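Local coordinates for dihydrodipicolinate synthase (PDB 3E96), which probably catalyses the condensation of pyruvate with aspartate semialdehyde that forms 4-hydroxy-tetrahydrodipicolinate, as a Schiff-base lyase of the DapA family, at residues S16-T21 against G165-I170; C193-A196 against F202-H205; D40-V43 against V49-P52; K209-G214 against V224-A229. All blocks are in the same frame, centred on the assembly; numbering follows the deposited sequence.

Contact 1 (S16-T21 against G165-I170)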
loop_
_atom_site.group_PDB
_atom_site.type_symbol
_atom_site.label_atom_id
_atom_site.label_comp_id
_atom_site.label_asym_id
_atom_site.label_seq_id
_atom_site.Cartn_x
_atom_site.Cartn_y
_atom_site.Cartn_z
ATOM N N SER B 16 17.570 1.189 -15.126
ATOM C CA SER B 16 17.148 0.045 -14.327
ATOM C C SER B 16 15.833 -0.397 -14.955
ATOM O O SER B 16 14.810 0.271 -14.796
ATOM C CB SER B 16 16.917 0.438 -12.864
ATOM O OG SER B 16 18.145 0.554 -12.167
ATOM N N GLY B 17 15.876 -1.503 -15.696
ATOM C CA GLY B 17 14.676 -2.005 -16.343
ATOM C C GLY B 17 13.814 -2.782 -15.370
ATOM O O GLY B 17 14.313 -3.655 -14.657
ATOM N N ILE B 18 12.520 -2.464 -15.336
ATOM C CA ILE B 18 11.590 -3.139 -14.434
ATOM C C ILE B 18 10.714 -4.021 -15.303
ATOM O O ILE B 18 9.837 -3.530 -16.011
ATOM C CB ILE B 18 10.676 -2.140 -13.690
ATOM C CG1 ILE B 18 11.462 -0.884 -13.293
ATOM C CG2 ILE B 18 10.078 -2.820 -12.460
ATOM C CD1 ILE B 18 12.666 -1.138 -12.423
ATOM N N PRO B 19 10.919 -5.340 -15.238
ATOM C CA PRO B 19 10.143 -6.280 -16.046
ATOM C C PRO B 19 8.726 -6.508 -15.563
ATOM O O PRO B 19 8.446 -6.444 -14.367
ATOM C CB PRO B 19 10.967 -7.556 -15.954
ATOM C CG PRO B 19 11.410 -7.520 -14.504
ATOM C CD PRO B 19 11.812 -6.058 -14.306
ATOM N N ILE B 20 7.832 -6.768 -16.509
ATOM C CA ILE B 20 6.458 -7.082 -16.163
ATOM C C ILE B 20 6.475 -8.548 -15.739
ATOM O O ILE B 20 7.449 -9.265 -15.995
ATOM C CB ILE B 20 5.519 -7.006 -17.383
ATOM C CG1 ILE B 20 6.070 -7.904 -18.500
ATOM C CG2 ILE B 20 5.364 -5.578 -17.843
ATOM C CD1 ILE B 20 5.025 -8.354 -19.517
ATOM N N THR B 21 5.407 -8.983 -15.082
ATOM C CA THR B 21 5.258 -10.384 -14.713
ATOM C C THR B 21 4.069 -10.826 -15.566
ATOM O O THR B 21 2.921 -10.474 -15.284
ATOM C CB THR B 21 4.898 -10.586 -13.227
ATOM O OG1 THR B 21 5.926 -10.024 -12.400
ATOM C CG2 THR B 21 4.773 -12.080 -12.918
ATOM N N GLY B 165 22.121 3.180 -3.308
ATOM C CA GLY B 165 21.380 4.036 -4.208
ATOM C C GLY B 165 19.993 4.393 -3.737
ATOM O O GLY B 165 19.428 3.757 -2.849
ATOM N N VAL B 166 19.446 5.437 -4.342
ATOM C CA VAL B 166 18.114 5.892 -4.005
ATOM C C VAL B 166 17.335 6.134 -5.288
ATOM O O VAL B 166 17.798 6.851 -6.174
ATOM C CB VAL B 166 18.150 7.227 -3.223
ATOM C CG1 VAL B 166 16.733 7.769 -3.050
ATOM C CG2 VAL B 166 18.814 7.029 -1.868
ATOM N N LYS B 167 16.171 5.508 -5.399
ATOM C CA LYS B 167 15.320 5.736 -6.552
ATOM C C LYS B 167 14.379 6.810 -6.035
ATOM O O LYS B 167 13.410 6.519 -5.336
ATOM C CB LYS B 167 14.560 4.462 -6.933
ATOM C CG LYS B 167 15.451 3.437 -7.621
ATOM C CD LYS B 167 14.675 2.217 -8.091
ATOM C CE LYS B 167 15.565 1.301 -8.927
ATOM N NZ LYS B 167 14.813 0.118 -9.424
ATOM N N TYR B 168 14.718 8.062 -6.334
ATOM C CA TYR B 168 13.926 9.204 -5.884
ATOM C C TYR B 168 12.704 9.295 -6.782
ATOM O O TYR B 168 12.834 9.481 -7.992
ATOM C CB TYR B 168 14.754 10.481 -5.981
ATOM C CG TYR B 168 14.224 11.586 -5.107
ATOM C CD1 TYR B 168 14.495 11.609 -3.736
ATOM C CD2 TYR B 168 13.426 12.595 -5.640
ATOM C CE1 TYR B 168 13.980 12.613 -2.918
ATOM C CE2 TYR B 168 12.905 13.596 -4.839
ATOM C CZ TYR B 168 13.182 13.606 -3.479
ATOM O OH TYR B 168 12.653 14.608 -2.691
ATOM N N ALA B 169 11.521 9.175 -6.188
ATOM C CA ALA B 169 10.290 9.174 -6.964
ATOM C C ALA B 169 9.285 10.265 -6.623
ATOM O O ALA B 169 8.078 10.085 -6.801
ATOM C CB ALA B 169 9.633 7.799 -6.861
ATOM N N ILE B 170 9.785 11.384 -6.111
ATOM C CA ILE B 170 8.945 12.529 -5.798
ATOM C C ILE B 170 9.313 13.510 -6.903
ATOM O O ILE B 170 10.463 13.942 -6.996
ATOM C CB ILE B 170 9.295 13.136 -4.427
ATOM C CG1 ILE B 170 9.094 12.085 -3.331
ATOM C CG2 ILE B 170 8.422 14.359 -4.160
ATOM C CD1 ILE B 170 9.486 12.556 -1.940
#

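Contact 2 (C193-A196 against F202-H205)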
loop_
_atom_site.group_PDB
_atom_site.type_symbol
_atom_site.label_atom_id
_atom_site.label_comp_id
_atom_site.label_asym_id
_atom_site.label_seq_id
_atom_site.Cartn_x
_atom_site.Cartn_y
_atom_site.Cartn_z
ATOM N N CYS B 193 16.439 8.413 -11.093
ATOM C CA CYS B 193 15.110 8.991 -11.266
ATOM C C CYS B 193 14.142 7.812 -11.268
ATOM O O CYS B 193 14.152 6.999 -12.194
ATOM C CB CYS B 193 15.008 9.734 -12.594
ATOM S SG CYS B 193 13.315 10.229 -12.995
ATOM N N GLY B 194 13.315 7.712 -10.234
ATOM C CA GLY B 194 12.381 6.600 -10.142
ATOM C C GLY B 194 11.068 6.788 -10.874
ATOM O O GLY B 194 10.181 5.938 -10.766
ATOM N N THR B 195 10.939 7.878 -11.629
ATOM C CA THR B 195 9.699 8.148 -12.348
ATOM C C THR B 195 9.777 8.034 -13.873
ATOM O O THR B 195 8.924 8.551 -14.594
ATOM C CB THR B 195 9.131 9.521 -11.936
ATOM O OG1 THR B 195 10.167 10.507 -11.983
ATOM C CG2 THR B 195 8.581 9.448 -10.502
ATOM N N ALA B 196 10.821 7.352 -14.337
ATOM C CA ALA B 196 11.056 7.052 -15.746
ATOM C C ALA B 196 11.335 8.170 -16.744
ATOM O O ALA B 196 11.581 9.317 -16.378
ATOM C CB ALA B 196 9.927 6.158 -16.270
ATOM N N PHE B 202 14.846 16.006 -16.739
ATOM C CA PHE B 202 14.821 17.015 -15.688
ATOM C C PHE B 202 15.636 16.576 -14.471
ATOM O O PHE B 202 16.400 17.363 -13.908
ATOM C CB PHE B 202 13.370 17.294 -15.312
ATOM C CG PHE B 202 12.507 17.647 -16.497
ATOM C CD1 PHE B 202 12.543 18.928 -17.046
ATOM C CD2 PHE B 202 11.697 16.682 -17.094
ATOM C CE1 PHE B 202 11.791 19.248 -18.176
ATOM C CE2 PHE B 202 10.935 16.988 -18.232
ATOM C CZ PHE B 202 10.982 18.273 -18.775
ATOM N N PHE B 203 15.471 15.324 -14.062
ATOM C CA PHE B 203 16.230 14.800 -12.932
ATOM C C PHE B 203 17.714 14.770 -13.285
ATOM O O PHE B 203 18.563 15.069 -12.447
ATOM C CB PHE B 203 15.788 13.372 -12.585
ATOM C CG PHE B 203 14.606 13.298 -11.670
ATOM C CD1 PHE B 203 13.373 13.813 -12.056
ATOM C CD2 PHE B 203 14.721 12.686 -10.419
ATOM C CE1 PHE B 203 12.264 13.721 -11.212
ATOM C CE2 PHE B 203 13.622 12.587 -9.566
ATOM C CZ PHE B 203 12.388 13.107 -9.963
ATOM N N TRP B 204 18.027 14.405 -14.528
ATOM C CA TRP B 204 19.422 14.318 -14.958
ATOM C C TRP B 204 20.131 15.655 -14.792
ATOM O O TRP B 204 21.238 15.717 -14.253
ATOM C CB TRP B 204 19.507 13.854 -16.417
ATOM C CG TRP B 204 20.875 13.381 -16.814
ATOM C CD1 TRP B 204 21.930 14.149 -17.220
ATOM C CD2 TRP B 204 21.345 12.026 -16.807
ATOM N NE1 TRP B 204 23.028 13.354 -17.469
ATOM C CE2 TRP B 204 22.695 12.048 -17.222
ATOM C CE3 TRP B 204 20.753 10.796 -16.491
ATOM C CZ2 TRP B 204 23.466 10.881 -17.327
ATOM C CZ3 TRP B 204 21.520 9.637 -16.596
ATOM C CH2 TRP B 204 22.860 9.690 -17.011
ATOM N N HIS B 205 19.485 16.723 -15.255
ATOM C CA HIS B 205 20.039 18.068 -15.142
ATOM C C HIS B 205 20.264 18.433 -13.674
ATOM O O HIS B 205 21.213 19.147 -13.338
ATOM C CB HIS B 205 19.085 19.082 -15.780
ATOM C CG HIS B 205 19.440 20.509 -15.498
ATOM N ND1 HIS B 205 20.555 21.120 -16.030
ATOM C CD2 HIS B 205 18.838 21.439 -14.719
ATOM C CE1 HIS B 205 20.625 22.365 -15.592
ATOM N NE2 HIS B 205 19.595 22.583 -14.796
#

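Contact 3 (D40-V43 against V49-P52)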
loop_
_atom_site.group_PDB
_atom_site.type_symbol
_atom_site.label_atom_id
_atom_site.label_comp_id
_atom_site.label_asym_id
_atom_site.label_seq_id
_atom_site.Cartn_x
_atom_site.Cartn_y
_atom_site.Cartn_z
ATOM N N ASP B 40 14.863 -11.579 -21.594
ATOM C CA ASP B 40 15.772 -11.574 -22.742
ATOM C C ASP B 40 15.673 -10.277 -23.539
ATOM O O ASP B 40 16.688 -9.679 -23.882
ATOM C CB ASP B 40 15.491 -12.755 -23.685
ATOM C CG ASP B 40 15.887 -14.095 -23.090
ATOM O OD1 ASP B 40 16.763 -14.126 -22.197
ATOM O OD2 ASP B 40 15.330 -15.126 -23.534
ATOM N N ARG B 41 14.454 -9.839 -23.836
ATOM C CA ARG B 41 14.277 -8.607 -24.601
ATOM C C ARG B 41 14.955 -7.437 -23.901
ATOM O O ARG B 41 15.563 -6.577 -24.540
ATOM C CB ARG B 41 12.792 -8.295 -24.790
ATOM C CG ARG B 41 12.544 -7.051 -25.634
ATOM C CD ARG B 41 11.063 -6.810 -25.873
ATOM N NE ARG B 41 10.438 -7.935 -26.560
ATOM C CZ ARG B 41 9.623 -8.808 -25.979
ATOM N NH1 ARG B 41 9.322 -8.688 -24.693
ATOM N NH2 ARG B 41 9.115 -9.809 -26.687
ATOM N N ILE B 42 14.851 -7.410 -22.578
ATOM C CA ILE B 42 15.449 -6.338 -21.799
ATOM C C ILE B 42 16.977 -6.382 -21.777
ATOM O O ILE B 42 17.638 -5.449 -22.240
ATOM C CB ILE B 42 14.918 -6.362 -20.341
ATOM C CG1 ILE B 42 13.432 -5.986 -20.337
ATOM C CG2 ILE B 42 15.738 -5.417 -19.459
ATOM C CD1 ILE B 42 12.755 -6.108 -18.981
ATOM N N VAL B 43 17.534 -7.470 -21.258
ATOM C CA VAL B 43 18.982 -7.591 -21.134
ATOM C C VAL B 43 19.769 -7.793 -22.420
ATOM O O VAL B 43 20.958 -7.486 -22.465
ATOM C CB VAL B 43 19.357 -8.711 -20.142
ATOM C CG1 VAL B 43 18.727 -8.423 -18.783
ATOM C CG2 VAL B 43 18.908 -10.054 -20.674
ATOM N N VAL B 49 20.763 -3.528 -15.882
ATOM C CA VAL B 49 20.217 -3.659 -14.535
ATOM C C VAL B 49 18.750 -4.036 -14.697
ATOM O O VAL B 49 18.003 -3.355 -15.402
ATOM C CB VAL B 49 20.303 -2.336 -13.734
ATOM C CG1 VAL B 49 19.672 -2.526 -12.358
ATOM C CG2 VAL B 49 21.757 -1.901 -13.587
ATOM N N ILE B 50 18.344 -5.134 -14.070
ATOM C CA ILE B 50 16.957 -5.568 -14.156
ATOM C C ILE B 50 16.433 -5.692 -12.730
ATOM O O ILE B 50 17.147 -6.144 -11.830
ATOM C CB ILE B 50 16.832 -6.899 -14.935
ATOM C CG1 ILE B 50 15.353 -7.189 -15.212
ATOM C CG2 ILE B 50 17.510 -8.033 -14.172
ATOM C CD1 ILE B 50 15.113 -8.323 -16.194
ATOM N N VAL B 51 15.188 -5.279 -12.529
ATOM C CA VAL B 51 14.604 -5.267 -11.198
ATOM C C VAL B 51 13.343 -6.105 -11.008
ATOM O O VAL B 51 12.228 -5.588 -11.066
ATOM C CB VAL B 51 14.288 -3.808 -10.784
ATOM C CG1 VAL B 51 13.900 -3.738 -9.315
ATOM C CG2 VAL B 51 15.493 -2.921 -11.063
ATOM N N PRO B 52 13.502 -7.417 -10.780
ATOM C CA PRO B 52 12.316 -8.255 -10.579
ATOM C C PRO B 52 11.618 -7.795 -9.298
ATOM O O PRO B 52 12.251 -7.220 -8.410
ATOM C CB PRO B 52 12.900 -9.662 -10.456
ATOM C CG PRO B 52 14.286 -9.414 -9.895
ATOM C CD PRO B 52 14.738 -8.213 -10.702
#

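Contact 4 (K209-G214 against V224-A229)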
loop_
_atom_site.group_PDB
_atom_site.type_symbol
_atom_site.label_atom_id
_atom_site.label_comp_id
_atom_site.label_asym_id
_atom_site.label_seq_id
_atom_site.Cartn_x
_atom_site.Cartn_y
_atom_site.Cartn_z
ATOM N N LYS B 209 21.873 10.215 -12.240
ATOM C CA LYS B 209 22.753 9.598 -13.226
ATOM C C LYS B 209 22.214 8.261 -13.719
ATOM O O LYS B 209 22.947 7.449 -14.285
ATOM C CB LYS B 209 24.162 9.423 -12.650
ATOM C CG LYS B 209 24.873 10.744 -12.404
ATOM C CD LYS B 209 26.255 10.538 -11.816
ATOM C CE LYS B 209 26.946 11.872 -11.593
ATOM N NZ LYS B 209 28.331 11.692 -11.080
ATOM N N GLY B 210 20.922 8.049 -13.504
ATOM C CA GLY B 210 20.276 6.826 -13.941
ATOM C C GLY B 210 18.775 7.021 -13.841
ATOM O O GLY B 210 18.318 8.015 -13.278
ATOM N N PHE B 211 18.005 6.095 -14.400
ATOM C CA PHE B 211 16.553 6.184 -14.323
ATOM C C PHE B 211 15.912 4.815 -14.514
ATOM O O PHE B 211 16.499 3.921 -15.125
ATOM C CB PHE B 211 16.008 7.206 -15.346
ATOM C CG PHE B 211 16.288 6.867 -16.793
ATOM C CD1 PHE B 211 15.433 6.033 -17.508
ATOM C CD2 PHE B 211 17.385 7.421 -17.448
ATOM C CE1 PHE B 211 15.661 5.756 -18.854
ATOM C CE2 PHE B 211 17.628 7.155 -18.796
ATOM C CZ PHE B 211 16.762 6.320 -19.503
ATOM N N THR B 212 14.725 4.643 -13.944
ATOM C CA THR B 212 13.996 3.388 -14.065
ATOM C C THR B 212 13.212 3.436 -15.363
ATOM O O THR B 212 12.986 4.512 -15.921
ATOM C CB THR B 212 13.014 3.194 -12.902
ATOM O OG1 THR B 212 12.126 4.316 -12.835
ATOM C CG2 THR B 212 13.769 3.057 -11.591
ATOM N N SER B 213 12.788 2.277 -15.850
ATOM C CA SER B 213 12.038 2.253 -17.096
ATOM C C SER B 213 11.148 1.031 -17.234
ATOM O O SER B 213 11.578 -0.091 -16.967
ATOM C CB SER B 213 12.999 2.310 -18.288
ATOM O OG SER B 213 12.297 2.143 -19.511
ATOM N N GLY B 214 9.902 1.271 -17.634
ATOM C CA GLY B 214 8.963 0.190 -17.868
ATOM C C GLY B 214 8.895 0.038 -19.378
ATOM O O GLY B 214 8.511 -1.000 -19.915
ATOM N N VAL B 224 17.424 3.301 -24.218
ATOM C CA VAL B 224 18.867 3.387 -24.409
ATOM C C VAL B 224 19.242 4.681 -25.124
ATOM O O VAL B 224 20.240 5.313 -24.790
ATOM C CB VAL B 224 19.404 2.178 -25.221
ATOM C CG1 VAL B 224 20.879 2.384 -25.552
ATOM C CG2 VAL B 224 19.238 0.899 -24.411
ATOM N N GLU B 225 18.439 5.077 -26.107
ATOM C CA GLU B 225 18.714 6.308 -26.841
ATOM C C GLU B 225 18.692 7.510 -25.901
ATOM O O GLU B 225 19.527 8.408 -26.020
ATOM C CB GLU B 225 17.684 6.520 -27.953
ATOM C CG GLU B 225 17.624 5.401 -28.978
ATOM C CD GLU B 225 16.622 5.680 -30.084
ATOM O OE1 GLU B 225 16.236 4.721 -30.794
ATOM O OE2 GLU B 225 16.228 6.856 -30.249
ATOM N N MET B 226 17.741 7.528 -24.967
ATOM C CA MET B 226 17.645 8.642 -24.027
ATOM C C MET B 226 18.858 8.672 -23.110
ATOM O O MET B 226 19.420 9.737 -22.863
ATOM C CB MET B 226 16.367 8.557 -23.173
ATOM C CG MET B 226 16.234 9.719 -22.164
ATOM S SD MET B 226 14.676 9.794 -21.203
ATOM C CE MET B 226 13.615 10.676 -22.392
ATOM N N LEU B 227 19.255 7.507 -22.601
ATOM C CA LEU B 227 20.405 7.433 -21.705
ATOM C C LEU B 227 21.668 7.926 -22.396
ATOM O O LEU B 227 22.436 8.696 -21.827
ATOM C CB LEU B 227 20.634 5.997 -21.220
ATOM C CG LEU B 227 21.840 5.813 -20.288
ATOM C CD1 LEU B 227 21.564 6.481 -18.942
ATOM C CD2 LEU B 227 22.126 4.327 -20.091
ATOM N N GLU B 228 21.883 7.480 -23.629
ATOM C CA GLU B 228 23.079 7.885 -24.356
ATOM C C GLU B 228 23.074 9.383 -24.658
ATOM O O GLU B 228 24.100 10.046 -24.520
ATOM C CB GLU B 228 23.209 7.070 -25.640
ATOM C CG GLU B 228 23.176 5.570 -25.372
ATOM C CD GLU B 228 23.605 4.742 -26.561
ATOM O OE1 GLU B 228 23.158 5.039 -27.688
ATOM O OE2 GLU B 228 24.382 3.782 -26.363
ATOM N N ALA B 229 21.919 9.912 -25.053
ATOM C CA ALA B 229 21.801 11.335 -25.353
ATOM C C ALA B 229 22.109 12.153 -24.101
ATOM O O ALA B 229 22.832 13.148 -24.161
ATOM C CB ALA B 229 20.391 11.657 -25.861
#

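Contact 1 (S16-T21 against G165-I170)
The interior of the TIM barrel, where Lys-167 is the predicted Schiff-base lysine, is the setting in which that side chain meets Ser-16 and Ile-18 from across the barrel. Lys-167 stands on the sixth strand and the other two on or just after the first, so the lysine side chain crosses the interior: the CA atoms of Ser-16 and Lys-167 are 9.8 Å apart. With chi1 at -75°, CG of Lys-167 lies opposite its own carbonyl carbon, and from there the chain runs extended, carrying NZ across to the first strand. Its end meets Ile-18 tip to tip, NZ lying 3.9 Å from CD1, while CB of Ser-16 lies 4.0 Å from the same NZ. The hydroxyl of Ser-16 turns off beside its backbone N. Tyr-143, the predicted proton donor/acceptor, touches the Lys-167 chain, and Ile-18 packs on Thr-56, a predicted pyruvate-binding residue. A small serine leaves room for the end of the lysine, and the isoleucine sets an apolar methyl against it. From these two residues NZ receives packing and no hydrogen bond, consistent with an amine that would react with a substrate carbonyl.

Contact 2 (C193-A196 against F202-H205)
The Phe-203 ring receives the sulfur of Cys-193 over one face, and OG1 of Thr-195 approaches it obliquely. SG stands 3.7 Å from the ring centroid and only 16° off the ring normal, a sulfur-aromatic contact in which the polarisable sulfur meets the pi cloud. CB of Cys-193 shares that contact, 3.7 Å from CD2 of Phe-203. Here SG is anti to the backbone N of Cys-193 (chi1 170°), which carries it out over the ring. A weak bond from the backbone N of Thr-195 to Cys-193 SG, 3.6 Å long, spans the start of the loop. OG1 of Thr-195 comes within 3.9 Å of Phe-203 CE1; threonine suits the place because its hydroxyl bonds Asn-171 OD1 while the small side chain lies beside the ring. A leucine in place of Phe-203 would probably rob the cysteine sulfur of its aromatic partner and open a gap beside Phe-176, whose ring meets this one with planes at about 35°. Cys-193, at the end of strand 190-193, thus packs on Phe-203 of helix 200-206, the helix that follows it. Leu-173 and Phe-176 of helix 173-180 flank the phenylalanine, while strand 210-213 runs beside Cys-193, hydrogen-bonded to it through Gly-210 and Thr-212.

Contact 3 (D40-V43 against V49-P52)
Ile-50 meets Ile-42 and Val-43 through a single methyl, its CD1. That atom lies 4.3 Å from CD1 of Ile-42 and 4.4 Å from CG1 of Val-43, so the end of one strand side chain is received by two consecutive helix residues. The spacings are relaxed van der Waals distances, and the contact is wholly aliphatic. Ile-50 reaches so far because its long branch is straight: CG1 is anti to the backbone N (chi1 -170°) and CD1 continues the zigzag. Ile-42 likewise holds its own outer methyl extended (chi2 174°). Isoleucine and valine suit a buried strand-helix interface, where beta-branching limits the rotations of side chains that need only shape and apolar surface. In the next shell Ile-47 leans on Ile-42, and Thr-74 and Val-78 of helix 64-78 pack on Ile-50. Asp-40, whose side chain starts away from the strand, forms salt bridges with Lys-36 and Arg-81, and Arg-81 also touches Val-43. The contact thus joins helix 32-43 to strand 49-50, the second half of a beta-alpha-beta unit that starts with strand 15-17. Strand 49-50 sits in the barrel between strands 15-17 and 83-88, bonded to the latter through the Ile-50 backbone.

Contact 4 (K209-G214 against V224-A229)
Phe-211 packs its outer end against Met-226 and Leu-227. CE2 of Phe-211 lies 4.0 Å from CD1 of Leu-227 and equally 4.0 Å from CB of that leucine. Its neighbour CZ reaches the helix backbone, 4.1 Å from Leu-227 N, and comes within 4.3 Å of CB of Met-226. The carbons of both helix residues approach the ring obliquely. A phenylalanine suits the place because it is long and flat enough to bridge from strand to helix; chi1 at 62° sets CG between its own backbone N and carbonyl carbon, a position that an extended strand accommodates. Leu-227 also packs on Trp-204 of helix 200-206 and on Ile-15.

A second kind of contact involves sulfur. SD of Met-226 stands above the ring face, 4.8 Å from its centroid and 25° off the normal, a loose Met-aromatic contact. Methionine's flexible chain lets sulfur stand over the ring at a distance while CB touches CZ.

Polar groups border the patch: Glu-197, which touches both Phe-211 and Met-226, is hydrogen-bonded through OE2 to Ser-213 OG, and Ser-213 OG also bonds the backbone N of Val-216. The Phe-211 backbone pairs with Thr-14 and Ser-16 of the first-strand region. That pairing joins the last strand to the first. The whole is the strand-helix packing of a TIM barrel: helix 220-231 covers the outside of strand 210-213, with Phe-211 facing out of the barrel as the filler between them.

All four contacts belong to one closed eight-stranded barrel. Contact 1 spans its interior at the predicted catalytic lysine, about 2 Å from the centre of the chain, whereas contacts 2, 3 and 4 lie 10 to 12 Å from that centre. Strand pairing ties them together: Gly-17 N to Val-49 O (2.8 Å) joins contacts 1 and 3, Ser-16 N to Phe-211 O (2.9 Å) joins contacts 1 and 4, and Cys-193 N to Gly-210 O (2.9 Å) joins contacts 2 and 4. Contact 2 reaches the probable active site, since Gly-194 O accepts a hydrogen bond from OH of Tyr-143, the predicted proton donor/acceptor. Contacts 2 and 3 do not touch; their centres are about 19 Å apart.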